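Local structure of 4-hydroxybenzoyl-CoA thioesterase (Staphylococcus aureus, 6FDG) at residues A33-Y37 with V76-V80; V80-R85 with H130-S134. The protein probably hydrolyses acyl-CoA thioesters as a hotdog-fold thioesterase, consistent with a role as DHNA-CoA thioesterase in the vitamin K2 pathway. Residues are numbered along the deposited sequence.

In the fold
Contact 1 and contact 2 follow one another along strand 73-83, with Val80 common to both. In contact 1 the strand's middle, 76-80, lies against helix 26-41; in contact 2 the residues beyond, round the corner at Glu81, meet helix 127-141. The centre of contact 1 is about 3 Å from the centre of the chain, that of contact 2 about 13 Å, and the two contact centres are about 14 Å apart. They touch where Tyr37 CE1 of contact 1 comes within 4.0 Å of Tyr133 OH of contact 2, and both tyrosines also pack on Val80. The hotdog helix and the C-terminal helix thus meet at Val80 through Tyr37 and Tyr133.

Contact 1: residues A33-Y37 with V76-V80; sequences ARLDY and VKTWV
Tyr37 lays its ring along the backbone of strand 76-80, with CD2 3.6 Å from Thr78 O, CE2 4.1 Å from Trp79 CA and OH 3.5 Å from Val80 CG2. Its t rotamer (chi1 175°) carries the ring from the helix to the C-terminal end of segment 76-80, where CE1 also packs 3.7 Å from Val80 CG2. A water bridges the two segments at this end, 2.8 Å from Tyr37 OH and accepting from Val80 N at 2.9 Å.

One turn earlier, Ala33 allows the closest backbone approach. Its CB points at the strand and sits 3.5 Å from Val76 CG1 and 3.3 Å from Thr78 OG1, while the CA atoms of Ala33 and Val76 are 6.4 Å apart. Next in register, Arg34 CA stands 6.5 Å from Thr78 CA and 4.3 Å from Thr78 CG2. The Arg34 side chain leads away to Tyr92.

Segment 33-37 is regular helix, with Tyr37 N donating to Ala33 O at 2.9 Å; segment 76-80 is extended. Their axes approach to 8.3 Å and cross at -59°. Val76 (chi1 t) and Thr78 (chi1 m) face the helix, whereas Lys77 and Trp79 point away. On the sheet, Val76 and Thr78 bond through their backbones to strand 2-9, and Lys77 and Trp79 to strand 88-95.

Small side chains (Ala33, Val76, Thr78) at the closest approach, with the Tyr37 ring reaching along the strand from Thr78 to Val80, seat helix 26-41 on the curved, mainly antiparallel sheet, the helix-in-sheet packing of the hotdog fold.

Contact 2: residues V80-R85 with H130-S134; sequences VEKYSR and HEAYS
The phenol of Tyr83 is held in two ways by one helix: its OH shares a 2.8 Å hydrogen bond with His130 ND1, in which either could be the donor, and its ring face receives Tyr133 CB in a CH-pi contact. That carbon stands 3.5 Å from the ring centroid, 7° off the normal, and 3.6 Å from Tyr83 CD1.

Strand 73-83 turns a corner at Glu81, whose helical phi/psi (-71/-39) interrupts the extended chain; Glu81 and Lys82 both face Val89 in a classic beta bulge. Lys82 and Tyr83 are extended again, and Tyr83 (chi1 167°, t) points at helix 130-134. CA distances are 6.8 Å for Tyr83 to Tyr133 and 7.1 Å for Arg85 to His130.

On the helix, Ser134 N and OG both donate to His130 O, at 2.9 and 3.0 Å, and Ser134 OG lies 3.5 Å from Tyr83 CE2. His130 (chi1 t) meets the Tyr83 ring rim to rim, centroids 5.7 Å apart and planes at 48°. Tyr133 (chi1 m) is oblique to Tyr83, with centroids 5.4 Å apart, and its CE2 reaches 4.0 Å from Val80 CG2; its hydroxyl bonds to Tyr90. Arg85 CG packs 3.7 Å from His130 CE1, which also lies over one face of the guanidinium.

Tyr83, His130 and Tyr133 form an aromatic cluster joining the strand's end to helix 127-141, and Gln137 of that helix bonds to Tyr83 N. The contact mixes aromatic packing with polar bonds: the hydrogen bond at OH and the CH-pi contact over the ring face together constrain the position and tilt of the Tyr83 ring.

Contact 1: residues A33-Y37 with V76-V80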
loop_
_atom_site.group_PDB
_atom_site.type_symbol
_atom_site.label_atom_id
_atom_site.label_comp_id
_atom_site.label_asym_id
_atom_site.label_seq_id
_atom_site.Cartn_x
_atom_site.Cartn_y
_atom_site.Cartn_z
ATOM N N ALA A 33 11.363 -10.312 -5.661
ATOM C CA ALA A 33 12.201 -11.075 -6.589
ATOM C C ALA A 33 13.647 -10.775 -6.455
ATOM O O ALA A 33 14.482 -11.718 -6.422
ATOM C CB ALA A 33 11.663 -10.908 -8.005
ATOM N N ARG A 34 13.991 -9.503 -6.360
ATOM C CA ARG A 34 15.367 -9.108 -6.242
ATOM C C ARG A 34 16.002 -9.614 -4.909
ATOM O O ARG A 34 17.124 -10.123 -4.895
ATOM C CB ARG A 34 15.409 -7.531 -6.231
ATOM C CG ARG A 34 16.754 -6.948 -6.070
ATOM C CD ARG A 34 16.751 -5.437 -6.277
ATOM N NE ARG A 34 15.975 -4.705 -5.310
ATOM C CZ ARG A 34 14.824 -4.100 -5.546
ATOM N NH1 ARG A 34 14.274 -3.343 -4.534
ATOM N NH2 ARG A 34 14.088 -4.285 -6.628
ATOM N N LEU A 35 15.241 -9.561 -3.833
ATOM C CA LEU A 35 15.726 -10.047 -2.539
ATOM C C LEU A 35 15.851 -11.581 -2.624
ATOM O O LEU A 35 16.765 -12.123 -1.899
ATOM C CB LEU A 35 14.822 -9.550 -1.425
ATOM C CG LEU A 35 14.954 -8.059 -1.098
ATOM C CD1 LEU A 35 13.830 -7.607 -0.138
ATOM C CD2 LEU A 35 16.297 -7.709 -0.445
ATOM N N ASP A 36 15.003 -12.264 -3.385
ATOM C CA ASP A 36 15.123 -13.718 -3.540
ATOM C C ASP A 36 16.373 -13.986 -4.341
ATOM O O ASP A 36 17.122 -14.968 -4.055
ATOM C CB ASP A 36 13.871 -14.243 -4.289
ATOM C CG ASP A 36 13.795 -15.757 -4.376
ATOM O OD1 ASP A 36 14.079 -16.434 -3.362
ATOM O OD2 ASP A 36 13.458 -16.207 -5.498
ATOM N N TYR A 37 16.715 -13.242 -5.399
ATOM C CA TYR A 37 17.956 -13.379 -6.182
ATOM C C TYR A 37 19.123 -13.290 -5.208
ATOM O O TYR A 37 20.056 -14.120 -5.220
ATOM C CB TYR A 37 18.031 -12.345 -7.301
ATOM C CG TYR A 37 19.284 -12.339 -8.064
ATOM C CD1 TYR A 37 20.421 -11.658 -7.612
ATOM C CD2 TYR A 37 19.393 -13.005 -9.304
ATOM C CE1 TYR A 37 21.598 -11.628 -8.320
ATOM C CE2 TYR A 37 20.560 -12.984 -10.052
ATOM C CZ TYR A 37 21.670 -12.321 -9.570
ATOM O OH TYR A 37 22.864 -12.308 -10.339
ATOM N N VAL A 76 8.526 -14.697 -11.428
ATOM C CA VAL A 76 9.367 -13.533 -11.722
ATOM C C VAL A 76 10.787 -13.987 -11.989
ATOM O O VAL A 76 11.349 -14.616 -11.092
ATOM C CB VAL A 76 9.335 -12.446 -10.636
ATOM C CG1 VAL A 76 10.109 -11.266 -11.157
ATOM C CG2 VAL A 76 7.922 -12.112 -10.242
ATOM N N LYS A 77 11.318 -13.747 -13.141
ATOM C CA LYS A 77 12.695 -14.065 -13.555
ATOM C C LYS A 77 13.493 -12.793 -13.313
ATOM O O LYS A 77 13.139 -11.740 -13.858
ATOM C CB LYS A 77 12.750 -14.519 -15.010
ATOM C CG LYS A 77 14.149 -14.827 -15.509
ATOM C CD LYS A 77 14.050 -15.344 -16.963
ATOM C CE LYS A 77 15.387 -15.802 -17.476
ATOM N NZ LYS A 77 15.240 -16.285 -18.906
ATOM N N THR A 78 14.600 -12.870 -12.568
ATOM C CA THR A 78 15.484 -11.760 -12.191
ATOM C C THR A 78 16.880 -11.995 -12.572
ATOM O O THR A 78 17.365 -13.114 -12.280
ATOM C CB THR A 78 15.399 -11.534 -10.695
ATOM O OG1 THR A 78 14.082 -11.343 -10.259
ATOM C CG2 THR A 78 16.220 -10.285 -10.284
ATOM N N TRP A 79 17.549 -11.027 -13.103
ATOM C CA TRP A 79 19.017 -11.144 -13.356
ATOM C C TRP A 79 19.630 -9.765 -13.255
ATOM O O TRP A 79 18.929 -8.723 -13.156
ATOM C CB TRP A 79 19.363 -11.725 -14.747
ATOM C CG TRP A 79 18.966 -10.966 -15.894
ATOM C CD1 TRP A 79 19.787 -10.160 -16.651
ATOM C CD2 TRP A 79 17.702 -10.948 -16.576
ATOM N NE1 TRP A 79 19.097 -9.622 -17.712
ATOM C CE2 TRP A 79 17.826 -10.100 -17.672
ATOM C CE3 TRP A 79 16.446 -11.547 -16.312
ATOM C CZ2 TRP A 79 16.745 -9.906 -18.610
ATOM C CZ3 TRP A 79 15.436 -11.274 -17.162
ATOM C CH2 TRP A 79 15.603 -10.496 -18.254
ATOM N N VAL A 80 20.940 -9.700 -13.065
ATOM C CA VAL A 80 21.695 -8.453 -12.991
ATOM C C VAL A 80 22.205 -8.123 -14.377
ATOM O O VAL A 80 23.145 -8.777 -14.909
ATOM C CB VAL A 80 22.797 -8.556 -11.947
ATOM C CG1 VAL A 80 23.595 -7.233 -12.007
ATOM C CG2 VAL A 80 22.223 -8.827 -10.576
HETATM O O HOH W 1 22.632 -12.087 -13.113
#

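Contact 2: residues V80-R85 with H130-S134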
loop_
_atom_site.group_PDB
_atom_site.type_symbol
_atom_site.label_atom_id
_atom_site.label_comp_id
_atom_site.label_asym_id
_atom_site.label_seq_id
_atom_site.Cartn_x
_atom_site.Cartn_y
_atom_site.Cartn_z
ATOM N N VAL A 80 20.940 -9.700 -13.065
ATOM C CA VAL A 80 21.695 -8.453 -12.991
ATOM C C VAL A 80 22.205 -8.123 -14.377
ATOM O O VAL A 80 23.145 -8.777 -14.909
ATOM C CB VAL A 80 22.797 -8.556 -11.947
ATOM C CG1 VAL A 80 23.595 -7.233 -12.007
ATOM C CG2 VAL A 80 22.223 -8.827 -10.576
ATOM N N GLU A 81 21.633 -7.140 -15.060
ATOM C CA GLU A 81 22.051 -6.733 -16.398
ATOM C C GLU A 81 23.367 -6.062 -16.355
ATOM O O GLU A 81 24.188 -6.214 -17.278
ATOM C CB GLU A 81 20.975 -5.833 -16.980
ATOM C CG GLU A 81 21.212 -5.400 -18.421
ATOM C CD GLU A 81 21.272 -6.504 -19.413
ATOM O OE1 GLU A 81 20.728 -7.656 -19.212
ATOM O OE2 GLU A 81 21.734 -6.165 -20.558
ATOM N N LYS A 82 23.611 -5.234 -15.331
ATOM C CA LYS A 82 24.873 -4.487 -15.235
ATOM C C LYS A 82 25.277 -4.391 -13.762
ATOM O O LYS A 82 24.471 -3.948 -12.924
ATOM C CB LYS A 82 24.733 -3.071 -15.772
ATOM C CG LYS A 82 24.104 -2.895 -17.195
ATOM C CD LYS A 82 23.467 -1.525 -17.473
ATOM C CE LYS A 82 23.165 -1.403 -18.973
ATOM N NZ LYS A 82 23.645 -0.081 -19.515
ATOM N N TYR A 83 26.510 -4.746 -13.421
ATOM C CA TYR A 83 27.055 -4.571 -12.104
ATOM C C TYR A 83 28.224 -3.680 -12.133
ATOM O O TYR A 83 29.154 -3.882 -12.985
ATOM C CB TYR A 83 27.456 -5.936 -11.505
ATOM C CG TYR A 83 28.295 -5.757 -10.284
ATOM C CD1 TYR A 83 27.709 -5.288 -9.095
ATOM C CD2 TYR A 83 29.667 -6.008 -10.228
ATOM C CE1 TYR A 83 28.457 -5.045 -7.977
ATOM C CE2 TYR A 83 30.421 -5.763 -9.088
ATOM C CZ TYR A 83 29.806 -5.275 -7.981
ATOM O OH TYR A 83 30.461 -5.006 -6.800
ATOM N N SER A 84 28.323 -2.699 -11.265
ATOM C CA SER A 84 29.542 -1.973 -10.974
ATOM C C SER A 84 29.554 -1.812 -9.451
ATOM O O SER A 84 28.577 -2.035 -8.736
ATOM C CB SER A 84 29.629 -0.651 -11.614
ATOM O OG SER A 84 28.846 0.332 -10.973
ATOM N N ARG A 85 30.757 -1.451 -8.930
ATOM C CA ARG A 85 30.853 -1.327 -7.455
ATOM C C ARG A 85 30.001 -0.154 -6.921
ATOM O O ARG A 85 29.726 -0.181 -5.702
ATOM C CB ARG A 85 32.313 -0.975 -7.117
ATOM C CG ARG A 85 33.403 -1.909 -7.647
ATOM C CD ARG A 85 34.757 -1.205 -7.935
ATOM N NE ARG A 85 35.859 -2.024 -8.122
ATOM C CZ ARG A 85 36.222 -2.602 -9.260
ATOM N NH1 ARG A 85 35.549 -2.457 -10.390
ATOM N NH2 ARG A 85 37.271 -3.406 -9.248
ATOM N N HIS A 130 30.853 -8.249 -3.617
ATOM C CA HIS A 130 31.555 -7.861 -4.802
ATOM C C HIS A 130 32.166 -8.984 -5.607
ATOM O O HIS A 130 32.083 -9.013 -6.835
ATOM C CB HIS A 130 32.670 -6.782 -4.467
ATOM C CG HIS A 130 33.512 -6.458 -5.604
ATOM N ND1 HIS A 130 33.115 -5.734 -6.650
ATOM C CD2 HIS A 130 34.823 -6.807 -5.853
ATOM C CE1 HIS A 130 34.118 -5.571 -7.514
ATOM N NE2 HIS A 130 35.168 -6.234 -7.038
ATOM N N GLU A 131 32.770 -9.923 -4.870
ATOM C CA GLU A 131 33.442 -11.024 -5.633
ATOM C C GLU A 131 32.323 -11.786 -6.351
ATOM O O GLU A 131 32.594 -12.145 -7.499
ATOM C CB GLU A 131 34.198 -11.898 -4.630
ATOM C CG GLU A 131 34.659 -13.288 -5.146
ATOM C CD GLU A 131 35.268 -14.158 -4.020
ATOM O OE1 GLU A 131 34.642 -14.349 -2.946
ATOM O OE2 GLU A 131 36.402 -14.652 -4.198
ATOM N N ALA A 132 31.214 -12.059 -5.668
ATOM C CA ALA A 132 30.102 -12.861 -6.274
ATOM C C ALA A 132 29.457 -12.130 -7.461
ATOM O O ALA A 132 29.346 -12.699 -8.570
ATOM C CB ALA A 132 29.132 -13.254 -5.277
ATOM N N TYR A 133 29.230 -10.796 -7.269
ATOM C CA TYR A 133 28.643 -10.058 -8.386
ATOM C C TYR A 133 29.523 -9.915 -9.576
ATOM O O TYR A 133 29.120 -9.869 -10.718
ATOM C CB TYR A 133 28.102 -8.644 -7.863
ATOM C CG TYR A 133 26.719 -8.706 -7.227
ATOM C CD1 TYR A 133 26.455 -9.335 -6.077
ATOM C CD2 TYR A 133 25.669 -8.106 -7.870
ATOM C CE1 TYR A 133 25.187 -9.393 -5.509
ATOM C CE2 TYR A 133 24.379 -8.123 -7.307
ATOM C CZ TYR A 133 24.147 -8.806 -6.221
ATOM O OH TYR A 133 22.867 -8.879 -5.631
ATOM N N SER A 134 30.845 -9.761 -9.322
ATOM C CA SER A 134 31.811 -9.617 -10.345
ATOM C C SER A 134 31.952 -10.987 -11.110
ATOM O O SER A 134 32.036 -10.924 -12.349
ATOM C CB SER A 134 33.228 -9.265 -9.798
ATOM O OG SER A 134 33.206 -7.924 -9.339
#